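Local coordinates for protein L-Ala-D/L-Glu Epimerase (Escherichia coli, PDB 1JPD) that belongs to the enolase superfamily, pairing an N-terminal capping domain with a TIM-type barrel domain, at residues A[279-283]-A[284-288]; A[165-168]-A[169-173]; A[204-207]-A[208-212]. All coordinates share one frame; numbering follows the deposited sequence.

All three contacts lie in the TIM-barrel part of the chain, and none touches another. Along the sequence contact 2 comes first, then contact 3, then contact 1. Centres of contacts 1 and 2 are 31 Å apart, and the centre of contact 3 is 25 Å from either. Three stages of the repeating beta-alpha pattern are represented: the end of helix 160-170 (contact 2), the exit from strand 203-205 (contact 3) and the start of helix 283-289 (contact 1). Contacts 1 and 3 lie at the C-terminal end of the barrel strands, where enolase-superfamily active sites are found; contact 2 lies at the other end. Contact 1 additionally borders the antiparallel sheet of the N-terminal domain.

Contact 1: residues A[279-283]-A[284-288]; sequences MLCTS and RAISA
Ser283 O is gripped twice from one residue a turn further on. Ser287 N reaches it at 2.9 Å, almost straight (177°) and nearly along the C=O axis, while Ser287 OG comes in at 3.1 Å from above the carbonyl plane. Serine suits this place because its short side chain can fold back to the carbonyl of its own helix. Thr282 is the N-cap: with OG1 held between its backbone N and carbonyl carbon (chi1 74°), it accepts from Arg284 N at 3.2 Å, and Thr282 O receives Ala285 N at 3.0 Å. This cap starts helix 283-289, which follows barrel strand 273-276 and faces the N-terminal domain. Thr282 OG1 also bonds to Glu47 of strand 42-48, and Arg284, bent at chi3 and crossing the threonine side chain obliquely, sends NH2 to salt bridges with Glu47 and Glu12. Just before the cap, Cys281 SG packs against Ile286 CD1 at 3.6 Å, a pairing placed like a hydrophobic staple. The small Ala285 lies alongside, its CB 3.6 Å from Cys281 CB. Ser283 OG turns to Asp310 and to the backbone N of Leu315.

Contact 2: residues A[165-168]-A[169-173]; sequences VAIR and TAVPD
Val165 offers its carbonyl oxygen to two donors of Thr169. Thr169 N makes the ordinary helical bond to Val165 O at 3.0 Å, and Thr169 OG1 adds a second at 2.9 Å from above the carbonyl plane. The threonine hydroxyl can do this because chi1 of -59° sets it beside its own backbone N, facing back along the helix; the two beta-branched side chains lie side by side and point the same way. Ala166 follows with the next link of the helix, its O accepting from Ala170 N at 3.2 Å. Its methyl meets Ala137 of helix 133-145, small against small. Ile167 O takes Val171 N at 2.9 Å and a weak second hydrogen bond from Ala170 N, which is shared with Ala166 O; its branched side chain lines up with that of Val171, CG2 to CG2 at 4.3 Å. Arg168 is the long side chain of the group. CG stands opposite the backbone N (chi1 170°), and bends at chi2 and chi3 carry the aliphatic part past Pro172, with CD 3.9 Å from Pro172 CA. The guanidinium then meets the chain just past the helix: NH1 donates to Val171 O at 2.9 Å, edge-on, in both the guanidinium and the carbonyl plane. The bond is bent (132° at the hydrogen), consistent with NH1 also serving Ala174 O; NE bonds to Leu199 O, so one arginine ties together backbone carbonyls of two loops. Pro172 has no N-H to give Arg168 O, which suits a residue beyond the last turn. Within its beta-alpha-beta unit, the helix end lays Ile167 on Val153 and Met136, while Val171 sits among Leu151, Leu176 and Trp144, between strands 150-154 and 175-179 and helix 133-145.

Contact 3: residues A[204-207]-A[208-212]; sequences LEQP and LPAQD
Gln206 bends its side chain forward to meet Leu208, two residues on. From CB the chain sets out with CG swinging away from the backbone N (chi1 -172°), then turns at chi2 (87°), which brings the amide over to the carbonyl of Leu208. CG comes to 3.5 Å from Leu208 O, and CD to the same distance from that oxygen. At the tip NE2 donates to Leu208 O at 2.7 Å, meeting the oxygen almost head-on (C=O...N angle 165°), with the acceptor tilted from the amide plane. NE2 also bonds to Ser230 OG, while OE1 accepts from Asp228 N, so both ends of the amide are employed and its rotation is fixed. Glutamine suits the place because it can donate to a carbonyl and accept from an N-H at once, joining its own loop to the segment after strand 225-227. Beyond the bond, Ala210 CB lies 4.0 Å from NE2, a small neighbour beside the amide, and Ala210 N turns instead to Glu182. On the backbone, Gln206 adopts a left-handed conformation with positive phi, which turns the chain as the strand ends. Pro207 and Leu208 then pack as apolar neighbours, CG to CG at 4.4 Å, and both touch Leu189 of helix 189-198; a stiff ring and a branched chain are apt for this buried face. Pro209 opens a type I turn closed by Asp212 N on Pro209 O at 2.9 Å. The whole is a loop leaving the C-terminal end of barrel strand 203-205, beside Glu205, whose OE2 bonds to Asn248; in TIM barrels of the enolase superfamily the active site lies at this end of the strands.

Contact 1: residues A[279-283]-A[284-288]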
ATOM      1  N   MET A 279      -1.305   3.856   1.797  1.00 41.66           N
ATOM      2  CA  MET A 279      -0.907   4.834   2.811  1.00 39.35           C
ATOM      3  C   MET A 279      -2.250   5.309   3.366  1.00 40.44           C
ATOM      4  O   MET A 279      -3.294   4.762   2.996  1.00 39.44           O
ATOM      5  CB  MET A 279      -0.198   6.023   2.163  1.00 34.60           C
ATOM      6  CG  MET A 279       0.960   5.660   1.287  1.00 36.78           C
ATOM      7  SD  MET A 279       2.364   5.166   2.262  1.00 40.54           S
ATOM      8  CE  MET A 279       3.622   5.133   1.040  1.00 39.28           C
ATOM      9  N   LEU A 280      -2.235   6.301   4.253  1.00 41.18           N
ATOM     10  CA  LEU A 280      -3.486   6.856   4.761  1.00 42.72           C
ATOM     11  C   LEU A 280      -4.029   7.606   3.541  1.00 40.22           C
ATOM     12  O   LEU A 280      -3.309   8.384   2.922  1.00 38.05           O
ATOM     13  CB  LEU A 280      -3.221   7.822   5.921  1.00 43.65           C
ATOM     14  CG  LEU A 280      -2.830   7.158   7.240  1.00 45.69           C
ATOM     15  CD1 LEU A 280      -2.536   8.214   8.283  1.00 46.99           C
ATOM     16  CD2 LEU A 280      -3.958   6.250   7.701  1.00 43.57           C
ATOM     17  N   CYS A 281      -5.288   7.374   3.189  1.00 38.08           N
ATOM     18  CA  CYS A 281      -5.854   8.000   2.000  1.00 41.23           C
ATOM     19  C   CYS A 281      -7.377   7.926   1.976  1.00 37.60           C
ATOM     20  O   CYS A 281      -7.988   7.387   2.894  1.00 41.97           O
ATOM     21  CB  CYS A 281      -5.305   7.276   0.767  1.00 41.64           C
ATOM     22  SG  CYS A 281      -5.704   5.482   0.777  1.00 40.37           S
ATOM     23  N   THR A 282      -7.984   8.473   0.925  1.00 34.21           N
ATOM     24  CA  THR A 282      -9.438   8.411   0.775  1.00 34.47           C
ATOM     25  C   THR A 282      -9.703   7.249  -0.175  1.00 36.32           C
ATOM     26  O   THR A 282      -8.758   6.678  -0.738  1.00 32.48           O
ATOM     27  CB  THR A 282     -10.034   9.686   0.143  1.00 32.17           C
ATOM     28  OG1 THR A 282      -9.738   9.707  -1.257  1.00 34.21           O
ATOM     29  CG2 THR A 282      -9.468  10.929   0.801  1.00 34.94           C
ATOM     30  N   SER A 283     -10.976   6.906  -0.364  1.00 35.92           N
ATOM     31  CA  SER A 283     -11.324   5.799  -1.250  1.00 34.29           C
ATOM     32  C   SER A 283     -10.735   5.961  -2.646  1.00 35.42           C
ATOM     33  O   SER A 283     -10.473   4.972  -3.332  1.00 38.18           O
ATOM     34  CB  SER A 283     -12.840   5.647  -1.346  1.00 33.00           C
ATOM     35  OG  SER A 283     -13.383   5.227  -0.109  1.00 34.81           O
ATOM     36  N   ARG A 284     -10.509   7.206  -3.060  1.00 35.09           N
ATOM     37  CA  ARG A 284      -9.957   7.474  -4.381  1.00 34.54           C
ATOM     38  C   ARG A 284      -8.662   6.720  -4.635  1.00 34.07           C
ATOM     39  O   ARG A 284      -8.452   6.188  -5.720  1.00 39.42           O
ATOM     40  CB  ARG A 284      -9.724   8.978  -4.570  1.00 35.62           C
ATOM     41  CG  ARG A 284     -10.995   9.778  -4.883  1.00 33.72           C
ATOM     42  CD  ARG A 284     -10.695  11.259  -5.068  1.00 33.10           C
ATOM     43  NE  ARG A 284     -10.011  11.790  -3.895  1.00 36.68           N
ATOM     44  CZ  ARG A 284     -10.200  13.005  -3.396  1.00 34.45           C
ATOM     45  NH1 ARG A 284     -11.056  13.838  -3.974  1.00 31.92           N
ATOM     46  NH2 ARG A 284      -9.554  13.374  -2.297  1.00 34.98           N
ATOM     47  N   ALA A 285      -7.799   6.660  -3.628  1.00 37.76           N
ATOM     48  CA  ALA A 285      -6.520   5.974  -3.775  1.00 39.20           C
ATOM     49  C   ALA A 285      -6.657   4.456  -3.781  1.00 37.09           C
ATOM     50  O   ALA A 285      -5.907   3.770  -4.471  1.00 34.05           O
ATOM     51  CB  ALA A 285      -5.553   6.412  -2.672  1.00 39.14           C
ATOM     52  N   ILE A 286      -7.606   3.927  -3.014  1.00 36.25           N
ATOM     53  CA  ILE A 286      -7.797   2.485  -2.980  1.00 35.11           C
ATOM     54  C   ILE A 286      -8.332   2.040  -4.342  1.00 39.44           C
ATOM     55  O   ILE A 286      -7.801   1.105  -4.948  1.00 36.79           O
ATOM     56  CB  ILE A 286      -8.782   2.072  -1.865  1.00 34.14           C
ATOM     57  CG1 ILE A 286      -8.303   2.614  -0.520  1.00 35.83           C
ATOM     58  CG2 ILE A 286      -8.856   0.560  -1.773  1.00 35.48           C
ATOM     59  CD1 ILE A 286      -6.879   2.177  -0.159  1.00 36.14           C
ATOM     60  N   SER A 287      -9.368   2.727  -4.826  1.00 39.34           N
ATOM     61  CA  SER A 287      -9.964   2.414  -6.127  1.00 40.59           C
ATOM     62  C   SER A 287      -8.887   2.326  -7.198  1.00 42.32           C
ATOM     63  O   SER A 287      -8.908   1.424  -8.028  1.00 45.51           O
ATOM     64  CB  SER A 287     -10.973   3.491  -6.545  1.00 39.52           C
ATOM     65  OG  SER A 287     -12.059   3.578  -5.638  1.00 42.93           O
ATOM     66  N   ALA A 288      -7.949   3.267  -7.173  1.00 43.36           N
ATOM     67  CA  ALA A 288      -6.870   3.298  -8.154  1.00 42.47           C
ATOM     68  C   ALA A 288      -5.933   2.094  -8.051  1.00 40.09           C
ATOM     69  O   ALA A 288      -5.251   1.754  -9.016  1.00 40.38           O
ATOM     70  CB  ALA A 288      -6.071   4.603  -8.014  1.00 42.33           C
TER

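Contact 2: residues A[165-168]-A[169-173]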
ATOM      1  N   VAL A 165       2.471 -15.359  21.114  1.00 34.88           N
ATOM      2  CA  VAL A 165       1.882 -16.571  21.661  1.00 34.45           C
ATOM      3  C   VAL A 165       0.449 -16.299  22.127  1.00 36.50           C
ATOM      4  O   VAL A 165      -0.473 -17.020  21.730  1.00 36.77           O
ATOM      5  CB  VAL A 165       2.734 -17.156  22.817  1.00 35.72           C
ATOM      6  CG1 VAL A 165       1.921 -18.168  23.634  1.00 32.13           C
ATOM      7  CG2 VAL A 165       3.958 -17.847  22.240  1.00 35.53           C
ATOM      8  N   ALA A 166       0.251 -15.259  22.942  1.00 33.99           N
ATOM      9  CA  ALA A 166      -1.089 -14.927  23.430  1.00 36.04           C
ATOM     10  C   ALA A 166      -2.069 -14.659  22.281  1.00 38.72           C
ATOM     11  O   ALA A 166      -3.231 -15.048  22.359  1.00 42.64           O
ATOM     12  CB  ALA A 166      -1.036 -13.727  24.363  1.00 33.08           C
ATOM     13  N   ILE A 167      -1.602 -14.000  21.221  1.00 39.65           N
ATOM     14  CA  ILE A 167      -2.450 -13.708  20.060  1.00 38.74           C
ATOM     15  C   ILE A 167      -2.870 -14.986  19.312  1.00 40.83           C
ATOM     16  O   ILE A 167      -4.068 -15.214  19.088  1.00 39.68           O
ATOM     17  CB  ILE A 167      -1.737 -12.731  19.076  1.00 34.47           C
ATOM     18  CG1 ILE A 167      -1.671 -11.335  19.705  1.00 36.85           C
ATOM     19  CG2 ILE A 167      -2.469 -12.673  17.744  1.00 30.45           C
ATOM     20  CD1 ILE A 167      -0.770 -10.354  18.960  1.00 38.73           C
ATOM     21  N   ARG A 168      -1.898 -15.814  18.929  1.00 36.79           N
ATOM     22  CA  ARG A 168      -2.206 -17.054  18.221  1.00 37.07           C
ATOM     23  C   ARG A 168      -3.122 -17.967  19.040  1.00 38.14           C
ATOM     24  O   ARG A 168      -4.008 -18.616  18.487  1.00 42.90           O
ATOM     25  CB  ARG A 168      -0.925 -17.818  17.858  1.00 37.04           C
ATOM     26  CG  ARG A 168      -1.198 -19.226  17.327  1.00 29.32           C
ATOM     27  CD  ARG A 168      -2.184 -19.185  16.167  1.00 33.32           C
ATOM     28  NE  ARG A 168      -1.536 -18.876  14.894  1.00 34.59           N
ATOM     29  CZ  ARG A 168      -2.171 -18.397  13.830  1.00 32.82           C
ATOM     30  NH1 ARG A 168      -3.475 -18.160  13.883  1.00 29.20           N
ATOM     31  NH2 ARG A 168      -1.506 -18.181  12.706  1.00 33.05           N
ATOM     32  N   THR A 169      -2.905 -18.021  20.350  1.00 35.02           N
ATOM     33  CA  THR A 169      -3.732 -18.853  21.220  1.00 38.65           C
ATOM     34  C   THR A 169      -5.180 -18.359  21.187  1.00 42.68           C
ATOM     35  O   THR A 169      -6.119 -19.154  21.293  1.00 43.79           O
ATOM     36  CB  THR A 169      -3.239 -18.814  22.699  1.00 41.08           C
ATOM     37  OG1 THR A 169      -1.885 -19.281  22.778  1.00 43.57           O
ATOM     38  CG2 THR A 169      -4.124 -19.688  23.583  1.00 33.14           C
ATOM     39  N   ALA A 170      -5.349 -17.045  21.039  1.00 44.70           N
ATOM     40  CA  ALA A 170      -6.670 -16.420  21.002  1.00 41.87           C
ATOM     41  C   ALA A 170      -7.391 -16.633  19.676  1.00 42.12           C
ATOM     42  O   ALA A 170      -8.592 -16.911  19.659  1.00 44.29           O
ATOM     43  CB  ALA A 170      -6.550 -14.929  21.293  1.00 42.18           C
ATOM     44  N   VAL A 171      -6.668 -16.483  18.570  1.00 38.98           N
ATOM     45  CA  VAL A 171      -7.262 -16.669  17.255  1.00 39.63           C
ATOM     46  C   VAL A 171      -6.477 -17.746  16.519  1.00 43.45           C
ATOM     47  O   VAL A 171      -5.772 -17.475  15.548  1.00 47.15           O
ATOM     48  CB  VAL A 171      -7.268 -15.343  16.446  1.00 39.81           C
ATOM     49  CG1 VAL A 171      -8.144 -14.312  17.162  1.00 34.69           C
ATOM     50  CG2 VAL A 171      -5.856 -14.806  16.299  1.00 43.03           C
ATOM     51  N   PRO A 172      -6.612 -19.003  16.974  1.00 44.90           N
ATOM     52  CA  PRO A 172      -5.910 -20.135  16.367  1.00 44.13           C
ATOM     53  C   PRO A 172      -6.206 -20.325  14.886  1.00 43.81           C
ATOM     54  O   PRO A 172      -5.409 -20.921  14.170  1.00 46.10           O
ATOM     55  CB  PRO A 172      -6.373 -21.317  17.217  1.00 40.64           C
ATOM     56  CG  PRO A 172      -7.768 -20.929  17.557  1.00 38.42           C
ATOM     57  CD  PRO A 172      -7.604 -19.481  17.955  1.00 41.69           C
ATOM     58  N   ASP A 173      -7.340 -19.811  14.422  1.00 46.31           N
ATOM     59  CA  ASP A 173      -7.699 -19.966  13.014  1.00 50.61           C
ATOM     60  C   ASP A 173      -7.431 -18.747  12.154  1.00 51.07           C
ATOM     61  O   ASP A 173      -7.521 -18.822  10.931  1.00 51.31           O
ATOM     62  CB  ASP A 173      -9.173 -20.344  12.875  1.00 51.10           C
ATOM     63  CG  ASP A 173      -9.484 -21.687  13.486  1.00 53.80           C
ATOM     64  OD1 ASP A 173      -8.705 -22.635  13.248  1.00 52.25           O
ATOM     65  OD2 ASP A 173     -10.509 -21.796  14.196  1.00 53.97           O
TER

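Contact 3: residues A[204-207]-A[208-212]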
ATOM      1  N   LEU A 204       6.235 -12.185   7.567  1.00 33.91           N
ATOM      2  CA  LEU A 204       6.878 -11.177   8.407  1.00 35.92           C
ATOM      3  C   LEU A 204       7.275 -10.012   7.496  1.00 38.98           C
ATOM      4  O   LEU A 204       7.975 -10.202   6.497  1.00 36.26           O
ATOM      5  CB  LEU A 204       8.127 -11.752   9.072  1.00 32.51           C
ATOM      6  CG  LEU A 204       9.036 -10.728   9.761  1.00 34.88           C
ATOM      7  CD1 LEU A 204       8.301 -10.062  10.934  1.00 28.21           C
ATOM      8  CD2 LEU A 204      10.297 -11.432  10.237  1.00 25.18           C
ATOM      9  N   GLU A 205       6.851  -8.803   7.850  1.00 39.30           N
ATOM     10  CA  GLU A 205       7.121  -7.628   7.021  1.00 37.52           C
ATOM     11  C   GLU A 205       8.204  -6.664   7.515  1.00 35.51           C
ATOM     12  O   GLU A 205       8.170  -6.202   8.655  1.00 38.93           O
ATOM     13  CB  GLU A 205       5.796  -6.882   6.814  1.00 38.07           C
ATOM     14  CG  GLU A 205       5.864  -5.627   5.990  1.00 44.12           C
ATOM     15  CD  GLU A 205       4.477  -5.115   5.610  1.00 47.82           C
ATOM     16  OE1 GLU A 205       3.516  -5.354   6.377  1.00 47.93           O
ATOM     17  OE2 GLU A 205       4.353  -4.467   4.548  1.00 42.38           O
ATOM     18  N   GLN A 206       9.164  -6.384   6.639  1.00 31.92           N
ATOM     19  CA  GLN A 206      10.268  -5.450   6.897  1.00 30.48           C
ATOM     20  C   GLN A 206      10.749  -5.358   8.342  1.00 34.40           C
ATOM     21  O   GLN A 206      10.600  -4.324   8.987  1.00 31.94           O
ATOM     22  CB  GLN A 206       9.865  -4.048   6.426  1.00 25.60           C
ATOM     23  CG  GLN A 206      10.974  -2.996   6.444  1.00 25.19           C
ATOM     24  CD  GLN A 206      11.799  -2.973   5.164  1.00 31.04           C
ATOM     25  OE1 GLN A 206      11.280  -3.205   4.066  1.00 32.03           O
ATOM     26  NE2 GLN A 206      13.086  -2.669   5.296  1.00 29.97           N
ATOM     27  N   PRO A 207      11.356  -6.431   8.864  1.00 35.85           N
ATOM     28  CA  PRO A 207      11.851  -6.427  10.240  1.00 33.49           C
ATOM     29  C   PRO A 207      13.058  -5.520  10.450  1.00 36.06           C
ATOM     30  O   PRO A 207      13.265  -4.995  11.550  1.00 38.81           O
ATOM     31  CB  PRO A 207      12.189  -7.890  10.481  1.00 35.27           C
ATOM     32  CG  PRO A 207      12.657  -8.324   9.142  1.00 36.00           C
ATOM     33  CD  PRO A 207      11.600  -7.737   8.236  1.00 36.18           C
ATOM     34  N   LEU A 208      13.861  -5.335   9.407  1.00 35.04           N
ATOM     35  CA  LEU A 208      15.051  -4.490   9.527  1.00 37.85           C
ATOM     36  C   LEU A 208      14.964  -3.191   8.721  1.00 36.33           C
ATOM     37  O   LEU A 208      14.201  -3.092   7.762  1.00 37.29           O
ATOM     38  CB  LEU A 208      16.301  -5.269   9.092  1.00 36.09           C
ATOM     39  CG  LEU A 208      16.599  -6.596   9.797  1.00 35.93           C
ATOM     40  CD1 LEU A 208      17.895  -7.171   9.244  1.00 38.32           C
ATOM     41  CD2 LEU A 208      16.711  -6.388  11.291  1.00 34.62           C
ATOM     42  N   PRO A 209      15.746  -2.173   9.113  1.00 36.77           N
ATOM     43  CA  PRO A 209      15.753  -0.883   8.420  1.00 33.19           C
ATOM     44  C   PRO A 209      16.120  -1.065   6.950  1.00 35.04           C
ATOM     45  O   PRO A 209      17.000  -1.858   6.630  1.00 37.06           O
ATOM     46  CB  PRO A 209      16.814  -0.097   9.182  1.00 36.85           C
ATOM     47  CG  PRO A 209      16.685  -0.628  10.577  1.00 32.83           C
ATOM     48  CD  PRO A 209      16.576  -2.112  10.332  1.00 35.53           C
ATOM     49  N   ALA A 210      15.457  -0.328   6.063  1.00 30.83           N
ATOM     50  CA  ALA A 210      15.729  -0.428   4.633  1.00 31.90           C
ATOM     51  C   ALA A 210      17.193  -0.199   4.273  1.00 37.69           C
ATOM     52  O   ALA A 210      17.681  -0.720   3.270  1.00 40.86           O
ATOM     53  CB  ALA A 210      14.868   0.561   3.864  1.00 25.65           C
ATOM     54  N   GLN A 211      17.897   0.584   5.083  1.00 38.62           N
ATOM     55  CA  GLN A 211      19.287   0.876   4.789  1.00 44.44           C
ATOM     56  C   GLN A 211      20.268   0.013   5.573  1.00 46.11           C
ATOM     57  O   GLN A 211      21.445   0.347   5.684  1.00 46.61           O
ATOM     58  CB  GLN A 211      19.578   2.364   5.021  1.00 44.65           C
ATOM     59  CG  GLN A 211      19.562   2.822   6.480  1.00 54.06           C
ATOM     60  CD  GLN A 211      18.160   3.043   7.053  1.00 57.30           C
ATOM     61  OE1 GLN A 211      18.014   3.617   8.134  1.00 59.85           O
ATOM     62  NE2 GLN A 211      17.134   2.591   6.339  1.00 51.70           N
ATOM     63  N   ASP A 212      19.782  -1.103   6.106  1.00 47.76           N
ATOM     64  CA  ASP A 212      20.632  -2.026   6.855  1.00 48.05           C
ATOM     65  C   ASP A 212      19.918  -3.359   7.062  1.00 43.69           C
ATOM     66  O   ASP A 212      19.705  -3.800   8.191  1.00 43.16           O
ATOM     67  CB  ASP A 212      21.039  -1.408   8.197  1.00 53.62           C
ATOM     68  CG  ASP A 212      22.538  -1.138   8.284  1.00 59.83           C
ATOM     69  OD1 ASP A 212      22.952  -0.224   9.035  1.00 63.56           O
ATOM     70  OD2 ASP A 212      23.311  -1.850   7.606  1.00 60.55           O
TER